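Local structure of Tae4 (Agrobacterium tumefaciens, 6IJF) at residues Phe56-Ile61 / Gly73-Lys78; Ile61-Ser66 / Thr94-Glu99; Thr107-Ile112 / Cys149-Glu154. The protein probably acts as a type VI secretion amidase effector, cutting amide bonds in the peptidoglycan of rival bacteria with a papain-like cysteine peptidase fold. All blocks are in the same frame, centred on the assembly; numbering follows the deposited sequence. Where two conformers were deposited one is given.

Interaction 1. Residues Phe56-Ile61 / Gly73-Lys78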
# COMPACT_ATOMS: atom_id res chain seq x y z
N PHE C 56 -21.33 -12.61 -17.85
CA PHE C 56 -21.95 -12.66 -19.21
C PHE C 56 -23.14 -13.64 -19.20
O PHE C 56 -24.27 -13.22 -19.57
CB PHE C 56 -20.91 -13.00 -20.29
CG PHE C 56 -20.19 -11.77 -20.80
CD1 PHE C 56 -20.77 -10.96 -21.74
CD2 PHE C 56 -18.97 -11.38 -20.27
CE1 PHE C 56 -20.14 -9.81 -22.21
CE2 PHE C 56 -18.33 -10.23 -20.72
CZ PHE C 56 -18.91 -9.46 -21.71
N VAL C 57 -22.92 -14.87 -18.76
CA VAL C 57 -23.98 -15.91 -18.70
C VAL C 57 -25.19 -15.36 -17.95
O VAL C 57 -26.28 -15.43 -18.49
CB VAL C 57 -23.46 -17.18 -18.02
CG1 VAL C 57 -24.60 -18.12 -17.66
CG2 VAL C 57 -22.45 -17.87 -18.90
N LYS C 58 -25.01 -14.79 -16.76
CA LYS C 58 -26.16 -14.32 -15.94
C LYS C 58 -26.82 -13.12 -16.60
O LYS C 58 -28.00 -12.82 -16.26
CB LYS C 58 -25.71 -13.98 -14.52
CG LYS C 58 -25.41 -15.21 -13.69
CD LYS C 58 -25.21 -14.85 -12.25
CE LYS C 58 -24.80 -16.06 -11.44
NZ LYS C 58 -24.76 -15.71 -10.01
N SER C 59 -26.13 -12.45 -17.53
CA SER C 59 -26.70 -11.31 -18.29
C SER C 59 -27.33 -11.84 -19.59
O SER C 59 -27.71 -11.02 -20.40
CB SER C 59 -25.67 -10.23 -18.55
OG SER C 59 -25.05 -9.82 -17.34
N GLY C 60 -27.41 -13.16 -19.78
CA GLY C 60 -28.10 -13.78 -20.92
C GLY C 60 -27.20 -13.94 -22.13
O GLY C 60 -27.72 -14.11 -23.24
N ILE C 61 -25.88 -13.90 -21.95
CA ILE C 61 -24.89 -14.05 -23.05
C ILE C 61 -24.07 -15.30 -22.76
O ILE C 61 -23.23 -15.27 -21.84
CB ILE C 61 -24.03 -12.78 -23.19
CG1 ILE C 61 -24.88 -11.51 -23.27
CG2 ILE C 61 -23.08 -12.90 -24.38
CD1 ILE C 61 -24.09 -10.23 -23.39
N GLY C 73 -27.62 -25.23 -10.65
CA GLY C 73 -28.42 -24.02 -10.40
C GLY C 73 -29.14 -23.55 -11.67
O GLY C 73 -29.19 -24.28 -12.65
N PRO C 74 -29.71 -22.34 -11.67
CA PRO C 74 -30.49 -21.86 -12.80
C PRO C 74 -29.70 -21.81 -14.13
O PRO C 74 -30.34 -21.83 -15.14
CB PRO C 74 -30.98 -20.47 -12.38
CG PRO C 74 -30.77 -20.41 -10.87
CD PRO C 74 -29.65 -21.36 -10.57
N TYR C 75 -28.36 -21.80 -14.09
CA TYR C 75 -27.49 -21.64 -15.29
C TYR C 75 -26.71 -22.93 -15.56
O TYR C 75 -25.73 -22.91 -16.37
CB TYR C 75 -26.58 -20.41 -15.15
CG TYR C 75 -27.36 -19.16 -14.87
CD1 TYR C 75 -28.04 -18.50 -15.89
CD2 TYR C 75 -27.51 -18.68 -13.58
CE1 TYR C 75 -28.79 -17.36 -15.64
CE2 TYR C 75 -28.28 -17.56 -13.31
CZ TYR C 75 -28.92 -16.91 -14.34
OH TYR C 75 -29.69 -15.83 -14.02
N ALA C 76 -27.15 -24.06 -14.99
CA ALA C 76 -26.55 -25.39 -15.27
C ALA C 76 -26.50 -25.61 -16.79
O ALA C 76 -27.45 -25.23 -17.47
CB ALA C 76 -27.30 -26.50 -14.57
N GLY C 77 -25.39 -26.12 -17.31
CA GLY C 77 -25.19 -26.36 -18.75
C GLY C 77 -24.58 -25.16 -19.46
O GLY C 77 -24.06 -25.37 -20.56
N LYS C 78 -24.63 -23.93 -18.92
CA LYS C 78 -24.07 -22.76 -19.66
C LYS C 78 -22.54 -22.81 -19.62
O LYS C 78 -21.99 -23.38 -18.68
CB LYS C 78 -24.62 -21.45 -19.08
CG LYS C 78 -26.12 -21.28 -19.21
CD LYS C 78 -26.54 -21.07 -20.66
CE LYS C 78 -28.00 -20.69 -20.77
NZ LYS C 78 -28.44 -20.69 -22.18

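Interaction 2. Residues Ile61-Ser66 / Thr94-Glu99. With SO4 (sulfate ion), chain F.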
# COMPACT_ATOMS: atom_id res chain seq x y z
N ILE C 61 -25.88 -13.90 -21.95
CA ILE C 61 -24.89 -14.05 -23.05
C ILE C 61 -24.07 -15.30 -22.76
O ILE C 61 -23.23 -15.27 -21.84
CB ILE C 61 -24.03 -12.78 -23.19
CG1 ILE C 61 -24.88 -11.51 -23.27
CG2 ILE C 61 -23.08 -12.90 -24.38
CD1 ILE C 61 -24.09 -10.23 -23.39
N ASN C 62 -24.26 -16.35 -23.55
CA ASN C 62 -23.54 -17.62 -23.30
C ASN C 62 -22.14 -17.49 -23.91
O ASN C 62 -21.97 -16.76 -24.91
CB ASN C 62 -24.32 -18.84 -23.82
CG ASN C 62 -23.79 -20.15 -23.25
OD1 ASN C 62 -22.97 -20.16 -22.31
ND2 ASN C 62 -24.25 -21.26 -23.81
N ILE C 63 -21.19 -18.19 -23.31
CA ILE C 63 -19.75 -18.22 -23.71
C ILE C 63 -19.57 -19.49 -24.55
O ILE C 63 -19.49 -20.56 -23.92
CB ILE C 63 -18.86 -18.22 -22.44
CG1 ILE C 63 -19.08 -16.97 -21.58
CG2 ILE C 63 -17.40 -18.41 -22.80
CD1 ILE C 63 -18.95 -15.65 -22.32
N VAL C 64 -19.46 -19.34 -25.88
CA VAL C 64 -19.36 -20.45 -26.87
C VAL C 64 -18.28 -20.13 -27.91
O VAL C 64 -18.31 -19.08 -28.57
CB VAL C 64 -20.73 -20.73 -27.52
CG1 VAL C 64 -21.78 -20.94 -26.45
CG2 VAL C 64 -21.18 -19.62 -28.47
N PRO C 65 -17.26 -20.99 -28.10
CA PRO C 65 -17.10 -22.22 -27.33
C PRO C 65 -16.64 -21.95 -25.89
O PRO C 65 -16.24 -20.83 -25.59
CB PRO C 65 -15.99 -22.98 -28.06
CG PRO C 65 -15.19 -21.89 -28.78
CD PRO C 65 -16.18 -20.80 -29.08
N SER C 66 -16.55 -23.01 -25.07
CA SER C 66 -16.08 -22.91 -23.66
C SER C 66 -15.31 -24.16 -23.27
O SER C 66 -15.62 -25.23 -23.79
CB SER C 66 -17.26 -22.66 -22.75
OG SER C 66 -18.14 -23.77 -22.74
N THR C 94 -16.19 -10.48 -33.52
CA THR C 94 -17.21 -9.48 -33.94
C THR C 94 -18.56 -9.88 -33.32
O THR C 94 -19.39 -8.99 -33.07
CB THR C 94 -17.22 -9.33 -35.48
OG1 THR C 94 -17.15 -10.62 -36.10
CG2 THR C 94 -16.06 -8.52 -35.99
N SER C 95 -18.81 -11.18 -33.08
CA SER C 95 -20.10 -11.61 -32.49
C SER C 95 -20.12 -11.34 -30.98
O SER C 95 -21.21 -11.46 -30.39
CB SER C 95 -20.44 -13.05 -32.78
OG SER C 95 -19.41 -13.90 -32.34
N TYR C 96 -18.98 -11.12 -30.32
CA TYR C 96 -18.96 -10.72 -28.89
C TYR C 96 -18.74 -9.20 -28.82
O TYR C 96 -19.70 -8.47 -29.14
CB TYR C 96 -17.98 -11.59 -28.09
CG TYR C 96 -18.55 -12.94 -27.76
CD1 TYR C 96 -19.42 -13.10 -26.69
CD2 TYR C 96 -18.26 -14.05 -28.54
CE1 TYR C 96 -19.95 -14.34 -26.38
CE2 TYR C 96 -18.81 -15.29 -28.25
CZ TYR C 96 -19.64 -15.44 -27.16
OH TYR C 96 -20.17 -16.65 -26.84
N LEU C 97 -17.55 -8.74 -28.43
CA LEU C 97 -17.30 -7.29 -28.17
C LEU C 97 -16.58 -6.63 -29.35
O LEU C 97 -16.58 -5.37 -29.39
CB LEU C 97 -16.50 -7.18 -26.88
CG LEU C 97 -17.26 -6.90 -25.58
CD1 LEU C 97 -18.56 -7.66 -25.51
CD2 LEU C 97 -16.37 -7.18 -24.37
N GLY C 98 -15.97 -7.42 -30.23
CA GLY C 98 -15.19 -6.90 -31.37
C GLY C 98 -13.81 -6.41 -30.95
O GLY C 98 -13.33 -6.84 -29.87
N GLU C 99 -13.18 -5.58 -31.78
CA GLU C 99 -11.79 -5.12 -31.59
C GLU C 99 -11.77 -4.20 -30.37
O GLU C 99 -12.55 -3.25 -30.29
CB GLU C 99 -11.25 -4.38 -32.83
CG GLU C 99 -10.87 -5.32 -33.97
CD GLU C 99 -9.99 -6.51 -33.60
OE1 GLU C 99 -8.94 -6.31 -32.93
OE2 GLU C 99 -10.35 -7.65 -33.98
S SO4 F . -17.11 -14.58 -35.26
O1 SO4 F . -17.56 -14.93 -36.58
O2 SO4 F . -17.45 -13.20 -34.99
O3 SO4 F . -17.76 -15.43 -34.29
O4 SO4 F . -15.68 -14.72 -35.19

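Interaction 3. Residues Thr107-Ile112 / Cys149-Glu154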
# COMPACT_ATOMS: atom_id res chain seq x y z
N THR C 107 -0.58 4.75 -20.82
CA THR C 107 -1.75 5.35 -21.55
C THR C 107 -3.11 4.78 -21.13
O THR C 107 -4.12 5.44 -21.43
CB THR C 107 -1.55 5.25 -23.06
OG1 THR C 107 -1.34 3.89 -23.47
CG2 THR C 107 -0.39 6.11 -23.50
N ALA C 108 -3.18 3.63 -20.46
CA ALA C 108 -4.47 2.96 -20.21
C ALA C 108 -5.40 3.82 -19.36
O ALA C 108 -6.61 3.79 -19.62
CB ALA C 108 -4.26 1.58 -19.62
N ARG C 109 -4.91 4.56 -18.37
CA ARG C 109 -5.83 5.33 -17.47
C ARG C 109 -6.54 6.44 -18.26
O ARG C 109 -7.79 6.54 -18.14
CB ARG C 109 -5.11 5.90 -16.24
CG ARG C 109 -6.05 6.54 -15.24
CD ARG C 109 -5.33 7.38 -14.22
NE ARG C 109 -4.90 8.64 -14.78
CZ ARG C 109 -3.67 8.94 -15.14
NH1 ARG C 109 -2.66 8.10 -14.95
NH2 ARG C 109 -3.42 10.14 -15.64
N ASN C 110 -5.81 7.24 -19.03
CA ASN C 110 -6.40 8.33 -19.85
C ASN C 110 -7.13 7.75 -21.07
O ASN C 110 -8.16 8.33 -21.46
CB ASN C 110 -5.36 9.36 -20.26
CG ASN C 110 -5.01 10.30 -19.12
OD1 ASN C 110 -5.75 10.43 -18.15
ND2 ASN C 110 -3.87 10.96 -19.24
N GLY C 111 -6.64 6.64 -21.61
CA GLY C 111 -7.32 5.88 -22.69
C GLY C 111 -8.73 5.44 -22.31
O GLY C 111 -9.66 5.71 -23.08
N ILE C 112 -8.89 4.73 -21.19
CA ILE C 112 -10.21 4.33 -20.60
C ILE C 112 -11.02 5.60 -20.29
O ILE C 112 -12.18 5.65 -20.67
CB ILE C 112 -10.02 3.44 -19.36
CG1 ILE C 112 -9.43 2.07 -19.74
CG2 ILE C 112 -11.33 3.29 -18.59
CD1 ILE C 112 -8.92 1.24 -18.59
N CYS C 149 -6.55 -4.52 -10.82
CA CYS C 149 -5.94 -3.90 -12.02
C CYS C 149 -4.45 -4.30 -12.04
O CYS C 149 -3.85 -4.43 -10.96
CB CYS C 149 -6.14 -2.38 -12.05
SG CYS C 149 -5.29 -1.65 -10.66
N TYR C 150 -3.86 -4.52 -13.22
CA TYR C 150 -2.44 -4.92 -13.37
C TYR C 150 -1.79 -4.04 -14.43
O TYR C 150 -1.54 -4.47 -15.56
CB TYR C 150 -2.32 -6.40 -13.75
CG TYR C 150 -2.58 -7.31 -12.59
CD1 TYR C 150 -1.58 -7.61 -11.68
CD2 TYR C 150 -3.84 -7.86 -12.39
CE1 TYR C 150 -1.80 -8.47 -10.63
CE2 TYR C 150 -4.07 -8.71 -11.32
CZ TYR C 150 -3.05 -9.03 -10.45
OH TYR C 150 -3.32 -9.83 -9.39
N TYR C 151 -1.58 -2.77 -14.10
CA TYR C 151 -0.94 -1.81 -15.02
C TYR C 151 0.54 -2.18 -15.20
O TYR C 151 1.13 -1.67 -16.14
CB TYR C 151 -1.10 -0.38 -14.52
CG TYR C 151 -2.40 0.29 -14.84
CD1 TYR C 151 -3.60 -0.14 -14.29
CD2 TYR C 151 -2.43 1.41 -15.65
CE1 TYR C 151 -4.79 0.50 -14.56
CE2 TYR C 151 -3.61 2.06 -15.92
CZ TYR C 151 -4.80 1.62 -15.38
OH TYR C 151 -5.97 2.27 -15.66
N ASN C 152 1.07 -3.17 -14.48
CA ASN C 152 2.45 -3.67 -14.71
C ASN C 152 2.48 -4.57 -15.96
O ASN C 152 3.55 -5.08 -16.27
CB ASN C 152 3.05 -4.34 -13.46
CG ASN C 152 2.30 -5.56 -12.98
OD1 ASN C 152 1.07 -5.62 -13.07
ND2 ASN C 152 3.01 -6.52 -12.40
N SER C 153 1.37 -4.71 -16.68
CA SER C 153 1.25 -5.63 -17.83
C SER C 153 1.88 -5.00 -19.08
O SER C 153 2.05 -3.77 -19.12
CB SER C 153 -0.19 -6.07 -18.04
OG SER C 153 -0.96 -5.06 -18.64
N GLU C 154 2.19 -5.83 -20.08
CA GLU C 154 2.82 -5.42 -21.37
C GLU C 154 1.83 -4.61 -22.22
O GLU C 154 2.20 -3.52 -22.72
CB GLU C 154 3.28 -6.67 -22.12
CG GLU C 154 3.90 -6.39 -23.48
CD GLU C 154 4.47 -7.64 -24.15
OE1 GLU C 154 3.74 -8.65 -24.23
OE2 GLU C 154 5.64 -7.60 -24.61

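Interaction 1. Residues Phe56-Ile61 / Gly73-Lys78
K58 CG lies over one face of the Y75 ring, nearest CE2 and offset toward the rim, and the lysine stem stands roughly perpendicular to the tyrosine side chain. This is a CH-pi contact, with K58 CG 4.0 Å from the centroid of the Y75 ring and 23° off its normal; P74 CB covers the opposite face, so the ring is held between a lysine methylene and the proline before it. The K58 chain runs extended beyond CG and carries NZ on to a salt bridge with E32. V57 meets the loop one residue earlier. With CG1 anti to the backbone N (chi1 167°), this methyl reaches between Y75 and K78: V57 CG1 is 3.9 Å from Y75 CD1 and 3.6 Å from K78 CB. The rest of K78 bends at chi2 and leads away. Residues G73-K78 form two consecutive turns, type I from G73 and type II from Y75, which bring Y75 and K78 to the last turn of helix 48-58, closed by a Schellman motif with G60 as C-prime residue. Contact between the segments is therefore apolar and dispersive: K58's charge is paired with E32 while its CG packs on the ring.

Interaction 2. Residues Ile61-Ser66 / Thr94-Glu99
Y96 joins two loops of the papain-like fold expected of this family, one following helix 48-58 and the other following helix 84-92, by pushing its phenol against the backbone of residues I61-S66. Two hydrogen bonds grip the hydroxyl. Y96 OH donates to N62 O at 2.6 Å, with the donor tilted 16° from the carbonyl plane and a C=O...donor angle of 135°. It also accepts from the backbone of V64, whose N lies 2.9 Å from Y96 OH with an N-H...acceptor angle of 157°. Donating to one peptide and accepting from another, the hydroxyl bridges main-chain groups on both sides of I63, and N62 O lies in the plane of the ring at its edge. Such a pair of bonds should hold the hydroxyl in place, though they do not by themselves set the rotation of the ring.

Apolar contacts flank this polar end. I61 CG2 comes within 4.0 Å of Y96 CE1, approaching obliquely, the two side chains running antiparallel alongside one another. I63 turns its CB away, yet its CD1 swings back toward the same ring carbon. V64 stands across the tyrosine, its CG2 placed 3.5 Å from Y96 OH. L90 of helix 84-92 also packs on Y96, while I63 rests on S53 and F56 of helix 48-58.

A sulfate ion, probably from the crystallisation liquor, binds at the start of residues T94-E99, where R93 supplies a further hydrogen bond. S95 grips it twice: its side chain, with OG between the backbone N and the carbonyl carbon, donates from S95 OG to sulfate O3 at 3.0 Å, and S95 N donates to sulfate O2 at 3.1 Å.

Interaction 3. Residues Thr107-Ile112 / Cys149-Glu154
This is a buried, mainly apolar contact between the short helix 108-112 and the turn that leads into strand 155-160, an inner strand of the five-stranded antiparallel sheet, next to its edge strand 101-103. Y151 carries the turn's whole side of it. The type I turn from Y150 to S153 is closed by S153 N bonding to Y150 O, and Y151, its second residue, points toward the helix.

The phenol approaches the first turn of the helix with its outer end. Y151 CE2 lies 3.8 Å from A108 CB, which comes in obliquely to the ring. At the ring edge, R109 N lies in the ring plane, 3.7 Å from Y151 CE2. The hydroxyl rests against the start of the arginine side chain, with R109 CA 3.6 Å and R109 CB 3.8 Å from Y151 OH. One helical turn on, I112 brings CD1 to 4.3 Å from the same oxygen, Y151 OH. With chi1 -173° putting CG anti to the backbone N, and a bend at chi3, the R109 guanidinium ends away from the tyrosine, where NH1 bonds to the backbone of another protein chain.

The surroundings tie both sides to the sheet. A108 packs on I156 and I112 on F158 of strand 155-160, while Y151 also touches F121 of strand 116-122. An apolar side chain of the other protein chain packs on Y151 as well.

Within the contact the hydroxyl meets carbon and one main-chain nitrogen, and its hydrogen-bond partner is T143 OG1, outside the two segments. The tyrosine thus serves the helix with its carbon rim, and its oxygen is satisfied by T143.

In the fold
Interactions 1 and 2 belong to one neighbourhood: they share I61, both involve the end of helix 48-58 or the loop it runs into, and they touch where F56 meets I63 and L97. Interaction 3 lies on the opposite side of the chain's centre from interaction 1, about 30 Å away between centres, beside the five-stranded sheet. A tyrosine is the main piece in each, used differently. In interaction 1, partly buried, a ring face takes a lysine methylene; in interaction 2, also partly buried, the hydroxyl bonds to backbone; in interaction 3, the buried one, the ring rim packs on a helix. Within the assembly, only interaction 3 is touched by other protein chains.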